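Beta-lactamase (Burkholderia cenocepacia, PDB 5E2G) probably hydrolyses beta-lactams to substituted beta-amino acids, as a member of the class C beta-lactamase family, and may act as a D-alanine carboxypeptidase. Local coordinates at residues A[15-18]-A[19-23]; A[168-171]-A[172-176]; A[192-195]-A[196-199]; A[263-267]-A[268-272]. All coordinates share one frame; numbering follows the deposited sequence. Where two conformers were deposited one is given.

Interaction 1: A[15-18]-A[19-23]; sequences APLM and KQYAI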
# COMPACT_ATOMS: atom_id res chain seq x y z
N ALA A 15 23.13 2.43 -1.10
CA ALA A 15 24.30 1.57 -0.89
C ALA A 15 24.62 1.36 0.58
O ALA A 15 24.80 0.20 0.99
CB ALA A 15 25.49 2.14 -1.66
N PRO A 16 24.69 2.39 1.44
CA PRO A 16 24.93 2.11 2.86
C PRO A 16 23.78 1.39 3.51
O PRO A 16 24.00 0.56 4.40
CB PRO A 16 25.15 3.50 3.47
CG PRO A 16 25.37 4.42 2.30
CD PRO A 16 24.55 3.84 1.20
N LEU A 17 22.55 1.69 3.10
CA LEU A 17 21.39 0.98 3.60
C LEU A 17 21.51 -0.52 3.34
O LEU A 17 21.34 -1.34 4.25
CB LEU A 17 20.12 1.53 2.95
CG LEU A 17 19.11 2.26 3.82
CD1 LEU A 17 17.71 1.87 3.39
CD2 LEU A 17 19.32 1.99 5.30
N MSE A 18 21.77 -0.89 2.10
CA MSE A 18 21.88 -2.30 1.77
C MSE A 18 23.08 -2.88 2.48
O MSE A 18 23.13 -4.05 2.82
CB MSE A 18 21.98 -2.49 0.27
CG MSE A 18 20.82 -1.87 -0.48
SE MSE A 18 21.10 -1.97 -2.39
CE MSE A 18 21.39 -3.89 -2.51
N LYS A 19 24.07 -2.02 2.72
CA LYS A 19 25.26 -2.44 3.45
C LYS A 19 24.91 -2.78 4.90
O LYS A 19 25.12 -3.90 5.36
CB LYS A 19 26.32 -1.34 3.38
CG LYS A 19 27.70 -1.76 3.83
CD LYS A 19 28.64 -0.57 3.75
CE LYS A 19 30.08 -0.96 4.05
NZ LYS A 19 30.26 -1.50 5.43
N GLN A 20 24.35 -1.81 5.62
CA GLN A 20 24.14 -2.00 7.05
C GLN A 20 23.12 -3.09 7.35
O GLN A 20 23.22 -3.76 8.38
CB GLN A 20 23.69 -0.70 7.70
CG GLN A 20 23.72 -0.80 9.20
CD GLN A 20 22.78 0.18 9.85
OE1 GLN A 20 22.29 1.10 9.20
NE2 GLN A 20 22.52 -0.02 11.14
N TYR A 21 22.13 -3.26 6.48
CA TYR A 21 21.07 -4.22 6.72
C TYR A 21 21.19 -5.46 5.86
O TYR A 21 20.34 -6.35 5.95
CB TYR A 21 19.71 -3.55 6.53
CG TYR A 21 19.54 -2.46 7.55
CD1 TYR A 21 19.40 -2.77 8.89
CD2 TYR A 21 19.57 -1.12 7.19
CE1 TYR A 21 19.28 -1.80 9.84
CE2 TYR A 21 19.44 -0.13 8.13
CZ TYR A 21 19.30 -0.48 9.45
OH TYR A 21 19.17 0.51 10.41
N ALA A 22 22.26 -5.56 5.06
CA ALA A 22 22.54 -6.75 4.28
C ALA A 22 21.36 -7.11 3.38
O ALA A 22 20.86 -8.23 3.40
CB ALA A 22 22.93 -7.93 5.18
N ILE A 23 20.90 -6.12 2.63
CA ILE A 23 19.84 -6.33 1.64
C ILE A 23 20.50 -6.81 0.35
O ILE A 23 21.33 -6.07 -0.21
CB ILE A 23 19.03 -5.05 1.40
CG1 ILE A 23 18.57 -4.46 2.73
CG2 ILE A 23 17.84 -5.35 0.53
CD1 ILE A 23 17.78 -5.42 3.57
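Leu-17 sends its CD2 methyl to the edge of the Tyr-21 ring, in the ring plane, and reaches CE2 at 3.5 Å. The Leu-17 chi1 of -114° is off the staggered values and swings CD2 toward the Tyr-21 ring. One face of the same ring carries CB of Gln-20, offset toward the rim. Leu-17 and Tyr-21 belong to the last turns of helix 3-21. Backbone bonds of the alpha type run from Lys-19 N to Ala-15 O, from Gln-20 N to Pro-16 O and from Tyr-21 N to Leu-17 O. The helix then stops in a Schellman motif. Ala-22 takes a positive phi of 56°, and its N makes a weak bond to Lys-19 O. Ile-23 N bonds to Met-18 O at 3.0 Å, in the carbonyl plane on a lone pair. The apolar pair usual for this motif is Met-18, a selenomethionine, with Ile-23. The two side chains cross at about a right angle, with CB of Met-18 4.1 Å from CB of Ile-23. Bent at chi3 (54°), the Met-18 chain brings CE to 3.2 Å from Ile-23 O. Leu-17 and Tyr-21 also touch Glu-346 of helix 344-357, while Ile-23 rests on Asn-339 and Val-342.

Interaction 2: A[168-171]-A[172-176]; sequences FATL and MEQRL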
# COMPACT_ATOMS: atom_id res chain seq x y z
N PHE A 168 -12.19 -11.46 -6.62
CA PHE A 168 -11.29 -10.37 -6.23
C PHE A 168 -10.05 -10.32 -7.13
O PHE A 168 -9.74 -9.29 -7.73
CB PHE A 168 -10.87 -10.48 -4.77
CG PHE A 168 -9.86 -9.44 -4.38
CD1 PHE A 168 -10.26 -8.15 -4.10
CD2 PHE A 168 -8.50 -9.74 -4.38
CE1 PHE A 168 -9.32 -7.16 -3.78
CE2 PHE A 168 -7.57 -8.77 -4.07
CZ PHE A 168 -7.98 -7.48 -3.77
N ALA A 169 -9.30 -11.44 -7.20
CA ALA A 169 -8.05 -11.44 -7.96
C ALA A 169 -8.27 -11.09 -9.43
O ALA A 169 -7.42 -10.45 -10.05
CB ALA A 169 -7.35 -12.80 -7.84
N THR A 170 -9.42 -11.50 -9.98
CA THR A 170 -9.78 -11.14 -11.35
C THR A 170 -9.96 -9.63 -11.51
O THR A 170 -9.53 -9.04 -12.50
CB THR A 170 -11.06 -11.88 -11.75
OG1 THR A 170 -10.83 -13.29 -11.66
CG2 THR A 170 -11.49 -11.52 -13.16
N LEU A 171 -10.61 -8.99 -10.54
CA LEU A 171 -10.78 -7.54 -10.59
C LEU A 171 -9.45 -6.81 -10.58
O LEU A 171 -9.31 -5.76 -11.20
CB LEU A 171 -11.63 -7.08 -9.41
CG LEU A 171 -13.14 -7.33 -9.46
CD1 LEU A 171 -13.76 -7.13 -8.09
CD2 LEU A 171 -13.78 -6.41 -10.49
N MSE A 172 -8.46 -7.35 -9.89
CA MSE A 172 -7.17 -6.70 -9.81
C MSE A 172 -6.37 -6.88 -11.11
O MSE A 172 -5.82 -5.92 -11.65
CB MSE A 172 -6.39 -7.24 -8.62
CG MSE A 172 -7.08 -6.99 -7.30
SE MSE A 172 -7.09 -5.12 -6.72
CE MSE A 172 -5.38 -5.10 -5.80
N GLU A 173 -6.34 -8.11 -11.63
CA GLU A 173 -5.49 -8.42 -12.77
C GLU A 173 -6.14 -8.12 -14.12
O GLU A 173 -5.42 -7.82 -15.08
CB GLU A 173 -5.05 -9.88 -12.68
CG GLU A 173 -4.35 -10.20 -11.34
CD GLU A 173 -3.73 -11.59 -11.26
OE1 GLU A 173 -4.18 -12.51 -11.98
OE2 GLU A 173 -2.79 -11.76 -10.46
N GLN A 174 -7.46 -8.19 -14.22
CA GLN A 174 -8.13 -7.94 -15.50
C GLN A 174 -8.77 -6.56 -15.57
O GLN A 174 -9.28 -6.20 -16.64
CB GLN A 174 -9.19 -9.01 -15.76
CG GLN A 174 -8.70 -10.44 -15.62
CD GLN A 174 -7.53 -10.76 -16.53
OE1 GLN A 174 -7.42 -10.23 -17.64
NE2 GLN A 174 -6.63 -11.61 -16.06
N ARG A 175 -8.77 -5.80 -14.48
CA ARG A 175 -9.43 -4.50 -14.45
C ARG A 175 -8.44 -3.44 -14.00
O ARG A 175 -8.02 -2.61 -14.80
CB ARG A 175 -10.63 -4.55 -13.51
CG ARG A 175 -11.72 -3.54 -13.79
CD ARG A 175 -12.83 -3.50 -12.69
NE ARG A 175 -13.56 -2.24 -12.62
CZ ARG A 175 -14.45 -1.82 -13.51
NH1 ARG A 175 -14.73 -2.56 -14.58
NH2 ARG A 175 -15.05 -0.64 -13.35
N LEU A 176 -8.06 -3.45 -12.72
CA LEU A 176 -7.29 -2.34 -12.17
C LEU A 176 -5.90 -2.24 -12.80
O LEU A 176 -5.53 -1.19 -13.34
CB LEU A 176 -7.18 -2.47 -10.65
CG LEU A 176 -6.41 -1.32 -9.98
CD1 LEU A 176 -7.14 -0.01 -10.18
CD2 LEU A 176 -6.15 -1.55 -8.50
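This contact lies in the first turns of helix 168-180 and includes a wider pi-type turn at 172-176. A Met-aromatic pair marks the buried side. Phe-168 offers one ring face to the selenomethionine Met-172. CG of Met-172 lies over that face, 4.0 Å from the Phe-168 ring centroid and offset toward the rim, as a CH-pi contact. SE of Met-172 lies obliquely, 4.6 Å from the same centroid. The Met-172 chain bends at chi2 (-70°) and again at chi3, which keeps SE and CE beside CZ of Phe-168. On the outer side, in one of the two conformers of Gln-174, CG2 of Thr-170 meets CG of Gln-174 at 3.9 Å. Leu-171 and Arg-175 run side by side and point the same way, with CD2 of Leu-171 3.8 Å from CD of Arg-175. The pi-type turn shows in the backbone. Leu-176 N gives a straight bond to Leu-171 O (3.0 Å, 163°), while the bond from Arg-175 N to this oxygen is weak. One carbonyl thus takes two donors, and CB of Arg-175 comes as close as 2.9 Å to Leu-171 O. The polar ends are held elsewhere. Thr-170 OG1 bonds to Asp-167, Glu-173 OE2 takes the backbone N of Ile-187 and Asn-188, and Arg-175 makes a salt bridge to Asp-74. The buried side packs against three helices: Phe-168 and Leu-171 on helix 150-164, Met-172 and Leu-176 on helix 64-77, and Phe-168 with Ala-169 on helix 216-220.

Interaction 3: A[192-195]-A[196-199]; sequences ARMA and DYAQ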
# COMPACT_ATOMS: atom_id res chain seq x y z
N ALA A 192 4.96 -18.59 -16.15
CA ALA A 192 6.00 -17.96 -16.96
C ALA A 192 6.73 -16.84 -16.23
O ALA A 192 7.78 -16.39 -16.70
CB ALA A 192 5.38 -17.42 -18.26
N ARG A 193 6.22 -16.39 -15.08
CA ARG A 193 6.80 -15.29 -14.33
C ARG A 193 7.47 -15.71 -13.03
O ARG A 193 8.04 -14.85 -12.35
CB ARG A 193 5.73 -14.25 -14.00
CG ARG A 193 5.06 -13.64 -15.20
CD ARG A 193 5.99 -12.73 -15.94
NE ARG A 193 5.34 -12.22 -17.14
CZ ARG A 193 5.30 -12.87 -18.29
NH1 ARG A 193 5.89 -14.05 -18.40
NH2 ARG A 193 4.68 -12.34 -19.34
N MSE A 194 7.40 -16.98 -12.65
CA MSE A 194 8.01 -17.39 -11.38
C MSE A 194 9.51 -17.11 -11.40
O MSE A 194 10.13 -16.90 -10.36
CB MSE A 194 7.76 -18.86 -11.08
CG MSE A 194 6.41 -19.18 -10.45
SE MSE A 194 5.98 -18.14 -8.84
CE MSE A 194 7.66 -18.27 -7.84
N ALA A 195 10.09 -17.08 -12.61
CA ALA A 195 11.51 -16.81 -12.75
C ALA A 195 11.88 -15.37 -12.41
O ALA A 195 13.04 -15.10 -12.10
CB ALA A 195 11.97 -17.11 -14.18
N ASP A 196 10.92 -14.45 -12.46
CA ASP A 196 11.15 -13.05 -12.13
C ASP A 196 11.02 -12.75 -10.64
O ASP A 196 11.38 -11.65 -10.21
CB ASP A 196 10.16 -12.15 -12.89
CG ASP A 196 10.26 -12.31 -14.40
OD1 ASP A 196 11.30 -12.78 -14.90
OD2 ASP A 196 9.29 -11.93 -15.09
N TYR A 197 10.53 -13.71 -9.85
CA TYR A 197 10.11 -13.47 -8.47
C TYR A 197 11.34 -13.52 -7.57
O TYR A 197 11.93 -14.58 -7.37
CB TYR A 197 9.08 -14.53 -8.08
CG TYR A 197 8.26 -14.30 -6.83
CD1 TYR A 197 8.68 -13.43 -5.83
CD2 TYR A 197 7.06 -14.98 -6.64
CE1 TYR A 197 7.93 -13.25 -4.67
CE2 TYR A 197 6.30 -14.80 -5.50
CZ TYR A 197 6.74 -13.94 -4.52
OH TYR A 197 5.98 -13.77 -3.39
N ALA A 198 11.71 -12.37 -7.01
CA ALA A 198 12.88 -12.31 -6.14
C ALA A 198 12.66 -13.16 -4.89
O ALA A 198 11.54 -13.50 -4.53
CB ALA A 198 13.18 -10.86 -5.75
N GLN A 199 13.76 -13.51 -4.23
CA GLN A 199 13.71 -14.23 -2.97
C GLN A 199 13.79 -13.24 -1.81
O GLN A 199 14.67 -12.38 -1.79
CB GLN A 199 14.84 -15.26 -2.87
CG GLN A 199 14.94 -15.94 -1.51
CD GLN A 199 13.90 -17.03 -1.28
OE1 GLN A 199 13.12 -16.97 -0.34
NE2 GLN A 199 13.91 -18.05 -2.14
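Two overlapping turns in the loop between helix 168-180 and strand 200-201 make up this contact, near the protein surface. Asp-196 N bonds to Arg-193 O at 2.9 Å, and Tyr-197 N bonds to Met-194 O at 3.3 Å. In both bonds the donor sits well above the carbonyl plane, away from the lone pairs. Met-194, a selenomethionine, runs beside Tyr-197 and points the same way. Its chain bends at chi2 and chi3 (-53° and -46°), which carries CE to 3.6 Å from CD2 of Tyr-197. SE of Met-194 lies at the ring edge, 5.3 Å from the Tyr-197 centroid, so this is a Met-aromatic contact made from the rim. The ring itself is fixed from outside: Tyr-197 OH bonds to Arg-223 and Glu-59, and Arg-209 makes a cation-pi contact with the Tyr-197 ring. Arg-193 and Asp-196 also lie side by side. CD of Arg-193 is 3.5 Å from Asp-196 OD2, while NE of Arg-193 stays 4.5 Å from that oxygen and makes a weak bond to Tyr-186 OH. No guanidinium N-H points at the carboxylate, and the two planes are 40° apart. The opposite charges are near enough to attract weakly, probably without the directed bonds of a salt bridge.

Interaction 4: A[263-267]-A[268-272]; sequences LTQDL and IWEQY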
# COMPACT_ATOMS: atom_id res chain seq x y z
N LEU A 263 -0.49 11.78 12.20
CA LEU A 263 -0.81 11.18 10.92
C LEU A 263 -2.22 11.56 10.52
O LEU A 263 -3.11 11.71 11.36
CB LEU A 263 -0.66 9.66 11.04
CG LEU A 263 -1.10 8.64 10.01
CD1 LEU A 263 -0.25 7.40 10.21
CD2 LEU A 263 -2.56 8.31 10.18
N THR A 264 -2.43 11.72 9.22
CA THR A 264 -3.76 11.85 8.66
C THR A 264 -4.04 10.62 7.80
O THR A 264 -3.22 10.25 6.96
CB THR A 264 -3.90 13.14 7.84
OG1 THR A 264 -3.67 14.25 8.70
CG2 THR A 264 -5.30 13.26 7.24
N GLN A 265 -5.18 9.98 8.05
CA GLN A 265 -5.54 8.72 7.42
C GLN A 265 -6.50 8.99 6.26
O GLN A 265 -7.60 9.50 6.47
CB GLN A 265 -6.19 7.78 8.44
CG GLN A 265 -6.56 6.43 7.87
CD GLN A 265 -5.35 5.66 7.39
OE1 GLN A 265 -4.48 5.31 8.19
NE2 GLN A 265 -5.28 5.39 6.09
N ASP A 266 -6.05 8.66 5.04
CA ASP A 266 -6.90 8.71 3.86
C ASP A 266 -7.53 7.33 3.67
O ASP A 266 -7.65 6.57 4.64
CB ASP A 266 -6.10 9.16 2.63
CG ASP A 266 -5.36 10.48 2.85
OD1 ASP A 266 -5.65 11.18 3.84
OD2 ASP A 266 -4.50 10.82 2.01
N LEU A 267 -7.94 6.97 2.46
CA LEU A 267 -8.36 5.59 2.22
C LEU A 267 -7.08 4.80 2.01
O LEU A 267 -6.50 4.80 0.92
CB LEU A 267 -9.30 5.48 1.03
CG LEU A 267 -10.09 4.17 1.02
CD1 LEU A 267 -11.02 4.08 2.23
CD2 LEU A 267 -10.89 4.00 -0.27
N ILE A 268 -6.62 4.16 3.08
CA ILE A 268 -5.38 3.39 3.16
C ILE A 268 -4.16 4.30 3.11
O ILE A 268 -3.27 4.18 3.96
CB ILE A 268 -5.31 2.30 2.09
CG1 ILE A 268 -6.41 1.26 2.32
CG2 ILE A 268 -3.93 1.63 2.10
CD1 ILE A 268 -6.32 0.58 3.69
N TRP A 269 -4.08 5.21 2.13
CA TRP A 269 -2.99 6.17 2.11
C TRP A 269 -2.93 6.96 3.41
O TRP A 269 -3.93 7.15 4.09
CB TRP A 269 -3.13 7.15 0.95
CG TRP A 269 -2.96 6.54 -0.40
CD1 TRP A 269 -3.94 6.35 -1.32
CD2 TRP A 269 -1.74 6.06 -0.98
NE1 TRP A 269 -3.40 5.78 -2.46
CE2 TRP A 269 -2.06 5.59 -2.27
CE3 TRP A 269 -0.41 5.98 -0.54
CZ2 TRP A 269 -1.09 5.05 -3.13
CZ3 TRP A 269 0.54 5.44 -1.38
CH2 TRP A 269 0.20 4.98 -2.67
N GLU A 270 -1.73 7.43 3.74
CA GLU A 270 -1.50 8.26 4.92
C GLU A 270 -0.75 9.50 4.47
O GLU A 270 0.11 9.43 3.59
CB GLU A 270 -0.72 7.46 5.98
CG GLU A 270 -1.35 6.09 6.27
CD GLU A 270 -0.35 5.03 6.72
OE1 GLU A 270 0.86 5.34 6.80
OE2 GLU A 270 -0.77 3.89 6.99
N GLN A 271 -1.09 10.66 5.05
CA GLN A 271 -0.57 11.90 4.49
C GLN A 271 -0.26 12.91 5.59
O GLN A 271 -0.68 12.77 6.74
CB GLN A 271 -1.53 12.51 3.48
CG GLN A 271 -2.66 13.26 4.11
CD GLN A 271 -3.64 13.82 3.11
OE1 GLN A 271 -4.38 14.75 3.42
NE2 GLN A 271 -3.67 13.26 1.91
N TYR A 272 0.50 13.93 5.19
CA TYR A 272 0.96 15.01 6.06
C TYR A 272 0.97 16.28 5.24
O TYR A 272 1.18 16.22 4.02
CB TYR A 272 2.36 14.71 6.63
CG TYR A 272 2.46 13.35 7.26
CD1 TYR A 272 2.22 13.17 8.62
CD2 TYR A 272 2.77 12.23 6.50
CE1 TYR A 272 2.28 11.92 9.20
CE2 TYR A 272 2.84 10.97 7.07
CZ TYR A 272 2.59 10.82 8.42
OH TYR A 272 2.66 9.57 8.99
O HOH W 1 -0.99 14.65 9.06
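Leu-263 lays its side chain obliquely across the end of Tyr-272, with CB of Leu-263 4.1 Å from CE1 and its CD1 3.8 Å from OH of Tyr-272. The two residues stand at the open end of a beta hairpin. Next to them, Thr-264 and Gln-271 form an antiparallel hydrogen-bonded pair, and a water links Thr-264 OG1 to Gln-271 O. Thr-264 OG1 is also hydrogen-bonded to Arg-259. Gln-265 and Glu-270 follow as a non-hydrogen-bonded pair. At the closed end, Asp-266 N bonds to Trp-269 O at 2.8 Å. Ile-268 has positive phi (70°) and forms the corner of a gamma turn, with a weak bond from Trp-269 N to Leu-267 O. Gln-265 braces the turn. Its chain bends at chi2 (63°), and NE2 of Gln-265 then gives bonds to Asp-266 O at 3.0 Å and Ile-268 O at 3.2 Å. Both oxygens lie in its amide plane, so two bonds fix the rotation of this buried amide. Its OE1 accepts from Arg-146, which also forms a salt bridge with Glu-270. The hairpin lies inside the large antiparallel sheet, between strands 256-260 and 309-316. Ile-268 packs on helix 64-77, and Trp-269 meets His-254 and Phe-326 edge to face.

From the N terminus, interaction 1 comes first and ends helix 3-21, next to the C-terminal helix 344-357. Interaction 2 follows at the start of helix 168-180, on the other side of the chain's centre. Interaction 3 lies in the loop that leads from that helix to strand 200-201. Interaction 4 closes a hairpin in the large antiparallel sheet. All four are local and in series, so none nests in or crosses another. None touches another; interactions 1 and 3 come nearest, about 8 Å between nearest atoms. Interactions 2 and 4 both pack on helix 64-77, which starts near an SxxK pattern (Ser-62, Lys-65) consistent with the active site of this family.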